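Local coordinates for protein putative oxidoreductase (Yersinia pestis, PDB 3KUX) that is a putative oxidoreductase, probably binding a nicotinamide dinucleotide in its Rossmann domain for a redox reaction whose substrate is not established, at residues F151-D156 against T238-V243; Y214-L219 against V227-V232. All coordinates share one frame; numbering follows the deposited sequence.

Both contacts belong to one mixed, largely antiparallel sheet in the C-terminal alpha/beta domain, their centres about 10 Å apart and each about 17 Å from the centre of the chain. Contact 1 pairs strand 241-245 with 148-156, contact 2 pairs 224-231 with 214-221. Strands 148-156 and 224-231 are parallel neighbours in the middle of the sheet, where Phe155 O probably accepts from Ser230 OG and Phe151 O from Val227 N. Along the chain the order is 151-156, 214-219, 227-232, 238-243, so the hairpin of contact 2 is complete before contact 1 closes. Together they build the central part of this sheet, which is separate from the Rossmann sheet.

Contact 1: F151-D156 against T238-V243; sequences FESHFD and TARYIV
Glu152 and Ile242 form the hydrogen-bonded antiparallel pair, Glu152 N giving to Ile242 O at 2.8 Å and Ile242 N to Glu152 O at 2.9 Å. The ladder goes on with His154 N to Arg240 O, 2.9 Å, although Arg240 and Tyr241 make a classic beta bulge against strand 248-252. The bend at chi2 (76°) turns CD of Arg240. Its NH1 donates to Ser153 OG at 2.6 Å, with a second, weak bond to His154 O. Phe155 stacks on one guanidinium face, offset, planes at 29°, with Arg240 CZ 4.2 Å from the ring centroid in a cation-pi contact; Tyr241 CE1 lies near the rim of the opposite face. On the other face of the sheet His154 donates from both ring nitrogens, NE2 to Glu152 OE1 (2.6 Å, anti lone pair) and ND1 to Asp156 OD2 (2.7 Å). OD2 also accepts from Thr238 OG1 at 2.6 Å; ND1, on the syn side, and OG1, on the anti side, are both tilted to the same face of the carboxylate. A water donates to Thr238 OG1 and accepts from Asp156 N; Glu152 OE2 bonds Tyr150 OH. In the large sheet of the C-terminal domain, helices 131-142 and 176-192 cover the Ser153 and Tyr241 face, and strand 224-231 pairs in parallel along the other edge of 151-156, its His229 ring stacked on His154.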
loop_
_atom_site.group_PDB
_atom_site.type_symbol
_atom_site.label_atom_id
_atom_site.label_comp_id
_atom_site.label_asym_id
_atom_site.label_seq_id
_atom_site.Cartn_x
_atom_site.Cartn_y
_atom_site.Cartn_z
ATOM N N PHE A 151 18.036 4.968 -6.421
ATOM C CA PHE A 151 16.662 5.308 -6.080
ATOM C C PHE A 151 16.513 5.528 -4.576
ATOM O O PHE A 151 16.778 4.629 -3.777
ATOM C CB PHE A 151 15.706 4.221 -6.570
ATOM C CG PHE A 151 14.262 4.450 -6.193
ATOM C CD1 PHE A 151 13.552 5.525 -6.709
ATOM C CD2 PHE A 151 13.606 3.569 -5.342
ATOM C CE1 PHE A 151 12.216 5.727 -6.366
ATOM C CE2 PHE A 151 12.269 3.761 -4.993
ATOM C CZ PHE A 151 11.573 4.839 -5.505
ATOM N N GLU A 152 16.094 6.730 -4.198
ATOM C CA GLU A 152 15.937 7.069 -2.792
ATOM C C GLU A 152 14.503 7.491 -2.495
ATOM O O GLU A 152 13.956 8.379 -3.144
ATOM C CB GLU A 152 16.924 8.168 -2.390
ATOM C CG GLU A 152 16.920 8.502 -0.903
ATOM C CD GLU A 152 18.158 9.273 -0.473
ATOM O OE1 GLU A 152 18.188 9.764 0.676
ATOM O OE2 GLU A 152 19.107 9.383 -1.279
ATOM N N SER A 153 13.903 6.840 -1.506
ATOM C CA SER A 153 12.498 7.034 -1.192
ATOM C C SER A 153 12.329 7.241 0.312
ATOM O O SER A 153 12.691 6.365 1.100
ATOM C CB SER A 153 11.700 5.814 -1.665
ATOM O OG SER A 153 10.329 5.917 -1.327
ATOM N N HIS A 154 11.795 8.403 0.704
ATOM C CA HIS A 154 11.606 8.745 2.122
ATOM C C HIS A 154 10.142 8.958 2.514
ATOM O O HIS A 154 9.325 9.402 1.703
ATOM C CB HIS A 154 12.337 10.040 2.472
ATOM C CG HIS A 154 13.827 9.926 2.504
ATOM N ND1 HIS A 154 14.575 10.302 3.599
ATOM C CD2 HIS A 154 14.713 9.518 1.566
ATOM C CE1 HIS A 154 15.856 10.111 3.341
ATOM N NE2 HIS A 154 15.967 9.640 2.112
ATOM N N PHE A 155 9.834 8.661 3.773
ATOM C CA PHE A 155 8.633 9.176 4.425
ATOM C C PHE A 155 9.020 9.810 5.754
ATOM O O PHE A 155 8.713 9.277 6.822
ATOM C CB PHE A 155 7.595 8.082 4.653
ATOM C CG PHE A 155 6.581 7.986 3.564
ATOM C CD1 PHE A 155 6.104 9.132 2.948
ATOM C CD2 PHE A 155 6.094 6.756 3.156
ATOM C CE1 PHE A 155 5.163 9.054 1.933
ATOM C CE2 PHE A 155 5.155 6.666 2.141
ATOM C CZ PHE A 155 4.688 7.819 1.529
ATOM N N ASP A 156 9.705 10.947 5.680
ATOM C CA ASP A 156 10.204 11.619 6.871
ATOM C C ASP A 156 9.136 12.535 7.439
ATOM O O ASP A 156 8.512 13.291 6.706
ATOM C CB ASP A 156 11.469 12.409 6.542
ATOM C CG ASP A 156 12.561 11.532 5.978
ATOM O OD1 ASP A 156 12.520 10.307 6.226
ATOM O OD2 ASP A 156 13.456 12.055 5.285
ATOM N N THR A 238 11.887 16.835 3.612
ATOM C CA THR A 238 12.894 16.259 2.726
ATOM C C THR A 238 12.239 15.612 1.520
ATOM O O THR A 238 11.033 15.374 1.520
ATOM C CB THR A 238 13.714 15.183 3.424
ATOM O OG1 THR A 238 12.840 14.131 3.845
ATOM C CG2 THR A 238 14.432 15.760 4.623
ATOM N N ALA A 239 13.042 15.310 0.502
ATOM C CA ALA A 239 12.528 14.789 -0.771
ATOM C C ALA A 239 11.771 13.491 -0.578
ATOM O O ALA A 239 12.149 12.672 0.255
ATOM C CB ALA A 239 13.659 14.583 -1.755
ATOM N N ARG A 240 10.703 13.306 -1.347
ATOM C CA ARG A 240 9.984 12.040 -1.361
ATOM C C ARG A 240 10.806 11.039 -2.168
ATOM O O ARG A 240 11.151 9.962 -1.674
ATOM C CB ARG A 240 8.584 12.219 -1.961
ATOM C CG ARG A 240 7.839 10.918 -2.275
ATOM C CD ARG A 240 7.276 10.242 -1.022
ATOM N NE ARG A 240 6.793 8.895 -1.326
ATOM C CZ ARG A 240 7.513 7.784 -1.180
ATOM N NH1 ARG A 240 8.752 7.839 -0.715
ATOM N NH2 ARG A 240 6.991 6.610 -1.502
ATOM N N TYR A 241 11.135 11.417 -3.402
ATOM C CA TYR A 241 11.982 10.608 -4.267
ATOM C C TYR A 241 13.214 11.380 -4.720
ATOM O O TYR A 241 13.142 12.574 -5.023
ATOM C CB TYR A 241 11.238 10.185 -5.534
ATOM C CG TYR A 241 10.089 9.220 -5.359
ATOM C CD1 TYR A 241 10.150 8.181 -4.439
ATOM C CD2 TYR A 241 8.957 9.322 -6.158
ATOM C CE1 TYR A 241 9.098 7.294 -4.296
ATOM C CE2 TYR A 241 7.903 8.438 -6.029
ATOM C CZ TYR A 241 7.978 7.429 -5.098
ATOM O OH TYR A 241 6.929 6.555 -4.971
ATOM N N ILE A 242 14.337 10.675 -4.795
ATOM C CA ILE A 242 15.543 11.169 -5.445
ATOM C C ILE A 242 16.030 10.062 -6.370
ATOM O O ILE A 242 16.350 8.964 -5.914
ATOM C CB ILE A 242 16.643 11.491 -4.422
ATOM C CG1 ILE A 242 16.243 12.703 -3.577
ATOM C CG2 ILE A 242 17.974 11.736 -5.123
ATOM C CD1 ILE A 242 17.121 12.920 -2.376
ATOM N N VAL A 243 16.073 10.333 -7.669
ATOM C CA VAL A 243 16.406 9.295 -8.638
ATOM C C VAL A 243 17.518 9.757 -9.570
ATOM O O VAL A 243 17.377 10.767 -10.254
ATOM C CB VAL A 243 15.173 8.912 -9.476
ATOM C CG1 VAL A 243 15.458 7.686 -10.314
ATOM C CG2 VAL A 243 13.974 8.675 -8.578
HETATM O O HOH W 1 10.472 12.702 3.357
#

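Contact 2: Y214-L219 against V227-V232; sequences YFHAVL and VLHSTV
Phe215 lies over Ser230, its partner in a hydrogen-bonded antiparallel pair. From CB, chi1 of 80° sets CG between its own backbone N and carbonyl carbon, and chi2 of 70° places the CD atoms. One face of the ring meets Ser230 CB, with CD2 at 4.0 Å, CE2 at 3.5 Å and the tip CZ at 3.7 Å from that carbon, a CH-pi contact. Along the CD1-CE1 edge the ring meets Leu228 O, near its plane, 3.8 Å from CE1. Trp177 meets the same ring edge-to-face. Ser230 OG, for its part, bonds to Phe155 O on strand 148-156. Further along this face Leu228 reaches Ala217 CB with its CB and Leu219 CD1 with its own CD1, at 4.0 Å between the two methyls. The opposite face carries Tyr214, His216 and His229 as an aromatic cluster; Tyr214 CE1 comes obliquely within 3.6 Å of His229 CE1. Four backbone bonds, Phe215 with Ser230 and Ala217 with Leu228 in both directions, hold the ladder. This is a beta hairpin, strands 214-221 and 224-231, within the broad sheet of the oxidoreductase C-terminal domain, whose Phe215, Leu228 and Ser230 face rests on helix 176-192.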
loop_
_atom_site.group_PDB
_atom_site.type_symbol
_atom_site.label_atom_id
_atom_site.label_comp_id
_atom_site.label_asym_id
_atom_site.label_seq_id
_atom_site.Cartn_x
_atom_site.Cartn_y
_atom_site.Cartn_z
ATOM N N TYR A 214 12.438 4.911 13.465
ATOM C CA TYR A 214 13.431 5.264 12.458
ATOM C C TYR A 214 13.861 4.011 11.708
ATOM O O TYR A 214 14.054 2.957 12.316
ATOM C CB TYR A 214 14.652 5.902 13.128
ATOM C CG TYR A 214 15.874 6.061 12.231
ATOM C CD1 TYR A 214 16.127 7.257 11.568
ATOM C CD2 TYR A 214 16.781 5.022 12.066
ATOM C CE1 TYR A 214 17.241 7.406 10.760
ATOM C CE2 TYR A 214 17.896 5.162 11.262
ATOM C CZ TYR A 214 18.123 6.354 10.610
ATOM O OH TYR A 214 19.239 6.496 9.803
ATOM N N PHE A 215 14.007 4.116 10.392
ATOM C CA PHE A 215 14.592 3.017 9.624
ATOM C C PHE A 215 15.254 3.490 8.344
ATOM O O PHE A 215 14.757 4.391 7.669
ATOM C CB PHE A 215 13.571 1.903 9.343
ATOM C CG PHE A 215 12.632 2.191 8.208
ATOM C CD1 PHE A 215 13.083 2.206 6.901
ATOM C CD2 PHE A 215 11.284 2.406 8.446
ATOM C CE1 PHE A 215 12.209 2.458 5.848
ATOM C CE2 PHE A 215 10.404 2.659 7.399
ATOM C CZ PHE A 215 10.869 2.683 6.099
ATOM N N HIS A 216 16.384 2.869 8.026
ATOM C CA HIS A 216 17.167 3.216 6.848
ATOM C C HIS A 216 17.567 1.923 6.146
ATOM O O HIS A 216 18.420 1.183 6.635
ATOM C CB HIS A 216 18.401 4.010 7.279
ATOM C CG HIS A 216 19.169 4.614 6.147
ATOM N ND1 HIS A 216 20.373 4.105 5.711
ATOM C CD2 HIS A 216 18.917 5.698 5.375
ATOM C CE1 HIS A 216 20.825 4.844 4.712
ATOM N NE2 HIS A 216 19.960 5.816 4.488
ATOM N N ALA A 217 16.928 1.634 5.014
ATOM C CA ALA A 217 17.154 0.367 4.312
ATOM C C ALA A 217 17.897 0.568 3.011
ATOM O O ALA A 217 17.590 1.479 2.247
ATOM C CB ALA A 217 15.839 -0.333 4.044
ATOM N N VAL A 218 18.871 -0.298 2.757
ATOM C CA VAL A 218 19.601 -0.283 1.501
ATOM C C VAL A 218 19.399 -1.602 0.764
ATOM O O VAL A 218 19.758 -2.667 1.272
ATOM C CB VAL A 218 21.106 -0.072 1.734
ATOM C CG1 VAL A 218 21.867 -0.175 0.423
ATOM C CG2 VAL A 218 21.358 1.267 2.407
ATOM N N LEU A 219 18.811 -1.527 -0.428
ATOM C CA LEU A 219 18.644 -2.695 -1.294
ATOM C C LEU A 219 19.673 -2.630 -2.406
ATOM O O LEU A 219 19.766 -1.627 -3.116
ATOM C CB LEU A 219 17.238 -2.740 -1.889
ATOM C CG LEU A 219 16.080 -3.022 -0.930
ATOM C CD1 LEU A 219 15.977 -1.932 0.134
ATOM C CD2 LEU A 219 14.771 -3.155 -1.688
ATOM N N VAL A 227 17.601 3.217 -1.718
ATOM C CA VAL A 227 17.578 3.582 -0.308
ATOM C C VAL A 227 16.174 3.952 0.151
ATOM O O VAL A 227 15.579 4.908 -0.347
ATOM C CB VAL A 227 18.550 4.736 0.008
ATOM C CG1 VAL A 227 18.382 5.203 1.456
ATOM C CG2 VAL A 227 19.979 4.297 -0.238
ATOM N N LEU A 228 15.647 3.185 1.102
ATOM C CA LEU A 228 14.333 3.460 1.666
ATOM C C LEU A 228 14.528 3.975 3.082
ATOM O O LEU A 228 15.271 3.380 3.855
ATOM C CB LEU A 228 13.472 2.196 1.685
ATOM C CG LEU A 228 13.498 1.303 0.444
ATOM C CD1 LEU A 228 12.567 0.104 0.629
ATOM C CD2 LEU A 228 13.135 2.085 -0.811
ATOM N N HIS A 229 13.855 5.066 3.429
ATOM C CA HIS A 229 14.138 5.742 4.683
ATOM C C HIS A 229 12.894 6.380 5.301
ATOM O O HIS A 229 12.068 6.963 4.602
ATOM C CB HIS A 229 15.218 6.812 4.452
ATOM C CG HIS A 229 15.680 7.493 5.704
ATOM N ND1 HIS A 229 16.987 7.444 6.137
ATOM C CD2 HIS A 229 15.008 8.233 6.618
ATOM C CE1 HIS A 229 17.101 8.126 7.265
ATOM N NE2 HIS A 229 15.914 8.613 7.578
ATOM N N SER A 230 12.764 6.280 6.619
ATOM C CA SER A 230 11.701 6.999 7.315
ATOM C C SER A 230 12.134 7.440 8.713
ATOM O O SER A 230 13.086 6.896 9.281
ATOM C CB SER A 230 10.430 6.156 7.386
ATOM O OG SER A 230 9.320 6.968 7.710
ATOM N N THR A 231 11.429 8.428 9.260
ATOM C CA THR A 231 11.758 8.974 10.573
ATOM C C THR A 231 10.618 9.849 11.098
ATOM O O THR A 231 9.835 10.383 10.315
ATOM C CB THR A 231 13.045 9.814 10.509
ATOM O OG1 THR A 231 13.389 10.277 11.820
ATOM C CG2 THR A 231 12.852 11.012 9.592
ATOM N N VAL A 232 10.531 9.995 12.420
ATOM C CA VAL A 232 9.525 10.861 13.044
ATOM C C VAL A 232 10.140 12.146 13.587
ATOM O O VAL A 232 9.449 12.964 14.192
ATOM C CB VAL A 232 8.778 10.156 14.197
ATOM C CG1 VAL A 232 7.994 8.963 13.679
ATOM C CG2 VAL A 232 9.753 9.740 15.303
#